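Local atomic coordinates of copper-containing nitrite reductase (Hyphomicrobium denitrificans 1NES1, PDB entry 6TFO), a protein that probably reduces nitrite to nitric oxide, using copper centres to pass on electrons taken from a cytochrome c-type donor. Residues G197-D206 against A253-Y261. Sequence-based numbering, arbitrary orientation.
Sequences GPFLRVRVGD and ALVPGIFVY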
ATOM      1  N   GLY C 197       5.907 -39.179 -20.736  1.00 42.42           N
ATOM      2  CA  GLY C 197       5.374 -39.890 -21.913  1.00 46.17           C
ATOM      3  C   GLY C 197       5.911 -41.320 -22.007  1.00 48.94           C
ATOM      4  O   GLY C 197       6.703 -41.755 -21.168  1.00 43.90           O
ATOM      5  N   PRO C 198       5.458 -42.116 -23.001  1.00 49.27           N
ATOM      6  CA  PRO C 198       5.928 -43.492 -23.150  1.00 51.22           C
ATOM      7  C   PRO C 198       7.455 -43.548 -23.241  1.00 46.95           C
ATOM      8  O   PRO C 198       8.019 -42.656 -23.843  1.00 52.04           O
ATOM      9  CB  PRO C 198       5.258 -43.956 -24.451  1.00 51.11           C
ATOM     10  CG  PRO C 198       3.999 -43.118 -24.512  1.00 53.69           C
ATOM     11  CD  PRO C 198       4.435 -41.764 -23.995  1.00 49.13           C
ATOM     12  N   PHE C 199       8.069 -44.548 -22.602  1.00 48.51           N
ATOM     13  CA  PHE C 199       9.503 -44.907 -22.770  1.00 52.65           C
ATOM     14  C   PHE C 199       9.685 -45.565 -24.150  1.00 46.43           C
ATOM     15  O   PHE C 199       9.143 -46.639 -24.389  1.00 44.72           O
ATOM     16  CB  PHE C 199       9.980 -45.822 -21.636  1.00 57.16           C
ATOM     17  CG  PHE C 199      11.474 -46.014 -21.571  1.00 57.09           C
ATOM     18  CD1 PHE C 199      12.119 -46.890 -22.436  1.00 54.65           C
ATOM     19  CD2 PHE C 199      12.232 -45.321 -20.638  1.00 57.68           C
ATOM     20  CE1 PHE C 199      13.493 -47.062 -22.368  1.00 56.40           C
ATOM     21  CE2 PHE C 199      13.606 -45.497 -20.572  1.00 61.41           C
ATOM     22  CZ  PHE C 199      14.234 -46.366 -21.436  1.00 58.25           C
ATOM     23  N   LEU C 200      10.384 -44.889 -25.051  1.00 45.51           N
ATOM     24  CA  LEU C 200      10.658 -45.385 -26.421  1.00 49.67           C
ATOM     25  C   LEU C 200      12.036 -46.060 -26.422  1.00 54.97           C
ATOM     26  O   LEU C 200      13.013 -45.465 -25.920  1.00 47.74           O
ATOM     27  CB  LEU C 200      10.594 -44.214 -27.398  1.00 48.85           C
ATOM     28  CG  LEU C 200       9.318 -43.380 -27.326  1.00 49.80           C
ATOM     29  CD1 LEU C 200       9.385 -42.219 -28.314  1.00 51.78           C
ATOM     30  CD2 LEU C 200       8.091 -44.245 -27.596  1.00 49.25           C
ATOM     31  N   ARG C 201      12.083 -47.294 -26.918  1.00 58.77           N
ATOM     32  CA  ARG C 201      13.282 -48.176 -26.886  1.00 51.93           C
ATOM     33  C   ARG C 201      13.481 -48.732 -28.296  1.00 47.27           C
ATOM     34  O   ARG C 201      12.597 -49.467 -28.791  1.00 46.11           O
ATOM     35  CB  ARG C 201      13.096 -49.292 -25.854  1.00 51.65           C
ATOM     36  CG  ARG C 201      14.403 -49.916 -25.393  1.00 53.19           C
ATOM     37  CD  ARG C 201      14.214 -50.704 -24.113  1.00 54.27           C
ATOM     38  NE  ARG C 201      15.488 -51.120 -23.523  1.00 50.56           N
ATOM     39  CZ  ARG C 201      15.676 -51.415 -22.235  1.00 46.78           C
ATOM     40  NH1 ARG C 201      14.690 -51.315 -21.359  1.00 43.99           N
ATOM     41  NH2 ARG C 201      16.871 -51.784 -21.825  1.00 49.64           N
ATOM     42  N   VAL C 202      14.558 -48.317 -28.941  1.00 42.98           N
ATOM     43  CA  VAL C 202      14.972 -48.812 -30.276  1.00 46.32           C
ATOM     44  C   VAL C 202      16.457 -49.210 -30.211  1.00 52.56           C
ATOM     45  O   VAL C 202      17.111 -49.048 -29.138  1.00 52.49           O
ATOM     46  CB  VAL C 202      14.690 -47.745 -31.351  1.00 46.51           C
ATOM     47  CG1 VAL C 202      13.202 -47.425 -31.416  1.00 45.57           C
ATOM     48  CG2 VAL C 202      15.528 -46.480 -31.153  1.00 47.93           C
ATOM     49  N   ARG C 203      16.959 -49.764 -31.314  1.00 56.43           N
ATOM     50  CA  ARG C 203      18.368 -50.177 -31.487  1.00 52.81           C
ATOM     51  C   ARG C 203      19.003 -49.148 -32.427  1.00 50.24           C
ATOM     52  O   ARG C 203      18.298 -48.706 -33.350  1.00 50.88           O
ATOM     53  CB  ARG C 203      18.355 -51.609 -32.023  1.00 59.81           C
ATOM     54  CG  ARG C 203      19.721 -52.153 -32.398  1.00 70.43           C
ATOM     55  CD  ARG C 203      19.584 -53.159 -33.532  1.00 82.99           C
ATOM     56  NE  ARG C 203      20.781 -53.979 -33.654  1.00 81.69           N
ATOM     57  CZ  ARG C 203      21.904 -53.603 -34.270  1.00 82.98           C
ATOM     58  NH1 ARG C 203      21.997 -52.432 -34.882  1.00 83.81           N
ATOM     59  NH2 ARG C 203      22.937 -54.423 -34.297  1.00 96.39           N
ATOM     60  N   VAL C 204      20.256 -48.742 -32.206  1.00 50.46           N
ATOM     61  CA  VAL C 204      20.972 -47.854 -33.170  1.00 49.59           C
ATOM     62  C   VAL C 204      20.857 -48.492 -34.558  1.00 55.83           C
ATOM     63  O   VAL C 204      20.826 -49.755 -34.646  1.00 57.59           O
ATOM     64  CB  VAL C 204      22.432 -47.565 -32.777  1.00 51.62           C
ATOM     65  CG1 VAL C 204      23.311 -48.820 -32.746  1.00 51.86           C
ATOM     66  CG2 VAL C 204      23.033 -46.482 -33.669  1.00 51.89           C
ATOM     67  N   GLY C 205      20.758 -47.659 -35.597  1.00 54.08           N
ATOM     68  CA  GLY C 205      20.553 -48.111 -36.987  1.00 54.91           C
ATOM     69  C   GLY C 205      19.086 -48.249 -37.351  1.00 54.61           C
ATOM     70  O   GLY C 205      18.788 -48.152 -38.554  1.00 67.46           O
ATOM     71  N   ASP C 206      18.192 -48.447 -36.376  1.00 54.53           N
ATOM     72  CA  ASP C 206      16.728 -48.539 -36.622  1.00 52.15           C
ATOM     73  C   ASP C 206      16.240 -47.304 -37.395  1.00 55.32           C
ATOM     74  O   ASP C 206      16.824 -46.212 -37.232  1.00 48.20           O
ATOM     75  CB  ASP C 206      15.933 -48.696 -35.329  1.00 48.04           C
ATOM     76  CG  ASP C 206      15.953 -50.103 -34.769  1.00 48.28           C
ATOM     77  OD1 ASP C 206      16.412 -50.982 -35.484  1.00 54.44           O
ATOM     78  OD2 ASP C 206      15.501 -50.298 -33.620  1.00 48.09           O
ATOM     79  N   ALA C 253      17.720 -43.583 -36.152  1.00 56.94           N
ATOM     80  CA  ALA C 253      18.409 -43.549 -34.846  1.00 59.28           C
ATOM     81  C   ALA C 253      19.912 -43.766 -35.081  1.00 61.62           C
ATOM     82  O   ALA C 253      20.361 -44.911 -35.011  1.00 67.98           O
ATOM     83  CB  ALA C 253      17.804 -44.582 -33.920  1.00 55.59           C
ATOM     84  N   LEU C 254      20.648 -42.691 -35.370  1.00 60.98           N
ATOM     85  CA  LEU C 254      22.074 -42.737 -35.778  1.00 60.27           C
ATOM     86  C   LEU C 254      22.987 -42.924 -34.568  1.00 61.83           C
ATOM     87  O   LEU C 254      24.127 -43.339 -34.777  1.00 68.11           O
ATOM     88  CB  LEU C 254      22.455 -41.436 -36.488  1.00 63.98           C
ATOM     89  CG  LEU C 254      21.736 -41.161 -37.805  1.00 65.90           C
ATOM     90  CD1 LEU C 254      22.169 -39.826 -38.398  1.00 64.67           C
ATOM     91  CD2 LEU C 254      21.963 -42.293 -38.804  1.00 69.19           C
ATOM     92  N   VAL C 255      22.555 -42.562 -33.365  1.00 58.05           N
ATOM     93  CA  VAL C 255      23.497 -42.468 -32.210  1.00 53.02           C
ATOM     94  C   VAL C 255      22.890 -43.149 -31.001  1.00 54.07           C
ATOM     95  O   VAL C 255      21.755 -42.873 -30.649  1.00 55.51           O
ATOM     96  CB  VAL C 255      23.849 -41.014 -31.883  1.00 50.27           C
ATOM     97  CG1 VAL C 255      24.873 -40.953 -30.763  1.00 49.55           C
ATOM     98  CG2 VAL C 255      24.320 -40.265 -33.127  1.00 49.21           C
ATOM     99  N   PRO C 256      23.617 -44.079 -30.348  1.00 54.42           N
ATOM    100  CA  PRO C 256      23.149 -44.670 -29.104  1.00 50.47           C
ATOM    101  C   PRO C 256      23.269 -43.633 -27.983  1.00 49.45           C
ATOM    102  O   PRO C 256      24.168 -42.793 -28.021  1.00 50.48           O
ATOM    103  CB  PRO C 256      24.099 -45.848 -28.831  1.00 50.32           C
ATOM    104  CG  PRO C 256      24.974 -45.952 -30.059  1.00 49.74           C
ATOM    105  CD  PRO C 256      24.934 -44.603 -30.742  1.00 52.10           C
ATOM    106  N   GLY C 257      22.371 -43.747 -27.013  1.00 51.27           N
ATOM    107  CA  GLY C 257      22.165 -42.748 -25.955  1.00 54.83           C
ATOM    108  C   GLY C 257      20.802 -42.878 -25.304  1.00 52.55           C
ATOM    109  O   GLY C 257      19.936 -43.603 -25.839  1.00 49.57           O
ATOM    110  N   ILE C 258      20.653 -42.228 -24.152  1.00 53.55           N
ATOM    111  CA  ILE C 258      19.370 -42.089 -23.410  1.00 50.60           C
ATOM    112  C   ILE C 258      18.931 -40.625 -23.588  1.00 48.69           C
ATOM    113  O   ILE C 258      19.589 -39.708 -23.082  1.00 44.05           O
ATOM    114  CB  ILE C 258      19.513 -42.588 -21.954  1.00 47.46           C
ATOM    115  CG1 ILE C 258      18.191 -42.469 -21.196  1.00 48.98           C
ATOM    116  CG2 ILE C 258      20.670 -41.920 -21.216  1.00 44.96           C
ATOM    117  CD1 ILE C 258      17.085 -43.301 -21.780  1.00 48.32           C
ATOM    118  N   PHE C 259      17.917 -40.413 -24.416  1.00 46.59           N
ATOM    119  CA  PHE C 259      17.556 -39.080 -24.960  1.00 51.56           C
ATOM    120  C   PHE C 259      16.229 -38.621 -24.352  1.00 50.62           C
ATOM    121  O   PHE C 259      15.270 -39.421 -24.325  1.00 53.62           O
ATOM    122  CB  PHE C 259      17.490 -39.154 -26.487  1.00 54.58           C
ATOM    123  CG  PHE C 259      18.816 -39.473 -27.125  1.00 52.82           C
ATOM    124  CD1 PHE C 259      19.816 -38.515 -27.190  1.00 47.94           C
ATOM    125  CD2 PHE C 259      19.072 -40.735 -27.636  1.00 53.95           C
ATOM    126  CE1 PHE C 259      21.040 -38.805 -27.771  1.00 52.58           C
ATOM    127  CE2 PHE C 259      20.297 -41.027 -28.215  1.00 52.53           C
ATOM    128  CZ  PHE C 259      21.282 -40.065 -28.274  1.00 53.48           C
ATOM    129  N   VAL C 260      16.150 -37.383 -23.862  1.00 48.55           N
ATOM    130  CA  VAL C 260      14.813 -36.814 -23.528  1.00 47.12           C
ATOM    131  C   VAL C 260      14.200 -36.394 -24.865  1.00 44.56           C
ATOM    132  O   VAL C 260      14.958 -35.948 -25.755  1.00 42.25           O
ATOM    133  CB  VAL C 260      14.793 -35.708 -22.451  1.00 53.52           C
ATOM    134  CG1 VAL C 260      16.142 -35.444 -21.795  1.00 51.09           C
ATOM    135  CG2 VAL C 260      14.129 -34.426 -22.937  1.00 52.26           C
ATOM    136  N   TYR C 261      12.921 -36.707 -25.045  1.00 41.08           N
ATOM    137  CA  TYR C 261      12.055 -36.090 -26.079  1.00 43.98           C
ATOM    138  C   TYR C 261      11.027 -35.216 -25.341  1.00 47.45           C
ATOM    139  O   TYR C 261      10.741 -35.475 -24.127  1.00 43.10           O
ATOM    140  CB  TYR C 261      11.427 -37.150 -26.983  1.00 43.25           C
ATOM    141  CG  TYR C 261      10.347 -38.004 -26.362  1.00 44.49           C
ATOM    142  CD1 TYR C 261      10.656 -39.174 -25.687  1.00 40.56           C
ATOM    143  CD2 TYR C 261       9.003 -37.657 -26.473  1.00 45.47           C
ATOM    144  CE1 TYR C 261       9.666 -39.966 -25.128  1.00 42.65           C
ATOM    145  CE2 TYR C 261       8.004 -38.446 -25.921  1.00 42.08           C
ATOM    146  CZ  TYR C 261       8.336 -39.614 -25.254  1.00 42.98           C
ATOM    147  OH  TYR C 261       7.373 -40.415 -24.697  1.00 45.69           O
TER
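The hydroxyl of Y261 donates a very short hydrogen bond to the carbonyl of P198, OH to O 2.5 Å, and the acceptor lies at the ring edge, in its plane. The same hydroxyl sits 3.3 Å from P198 CD, so the phenol end is hemmed in by the proline. At the other end of the contact, A253 is gripped by two backbone bonds: G205 N gives to A253 O (2.8 Å), and A253 N gives to D206 O (3.0 Å). G205 and D206 close a type II turn begun at R203, whose own N is bonded from above the carboxylate plane to D206 OD2; that oxygen also forms a salt bridge with R162.

Strands 200-203 and 257-262 belong to one sheet of a cupredoxin-like β-sandwich but do not pair, because strand 277-283 lies between them. The backbone bonds of A253 lie where the adjacent strands 207-214 and 246-252 of the other sheet meet. Y261 directly precedes the copper ligand H262, and its side chain lies about 8 Å from a bound copper ion.

CG of Y261 stands between the backbone N and the carbonyl carbon (chi1 71°), from where the ring reaches across to P198. L200 CD1 sits over one ring face, offset toward the rim, in a CH-pi contact 4.2 Å from the centroid. Beside the turn, V204 CG2 lies against A253 O (3.4 Å) and P256 CD (4.0 Å), while V202 CG2 meets A253 CB. Between the ends, the F199 ring touches I258 CD1 obliquely through CZ, and F355 of strand 351-360 packs against both residues.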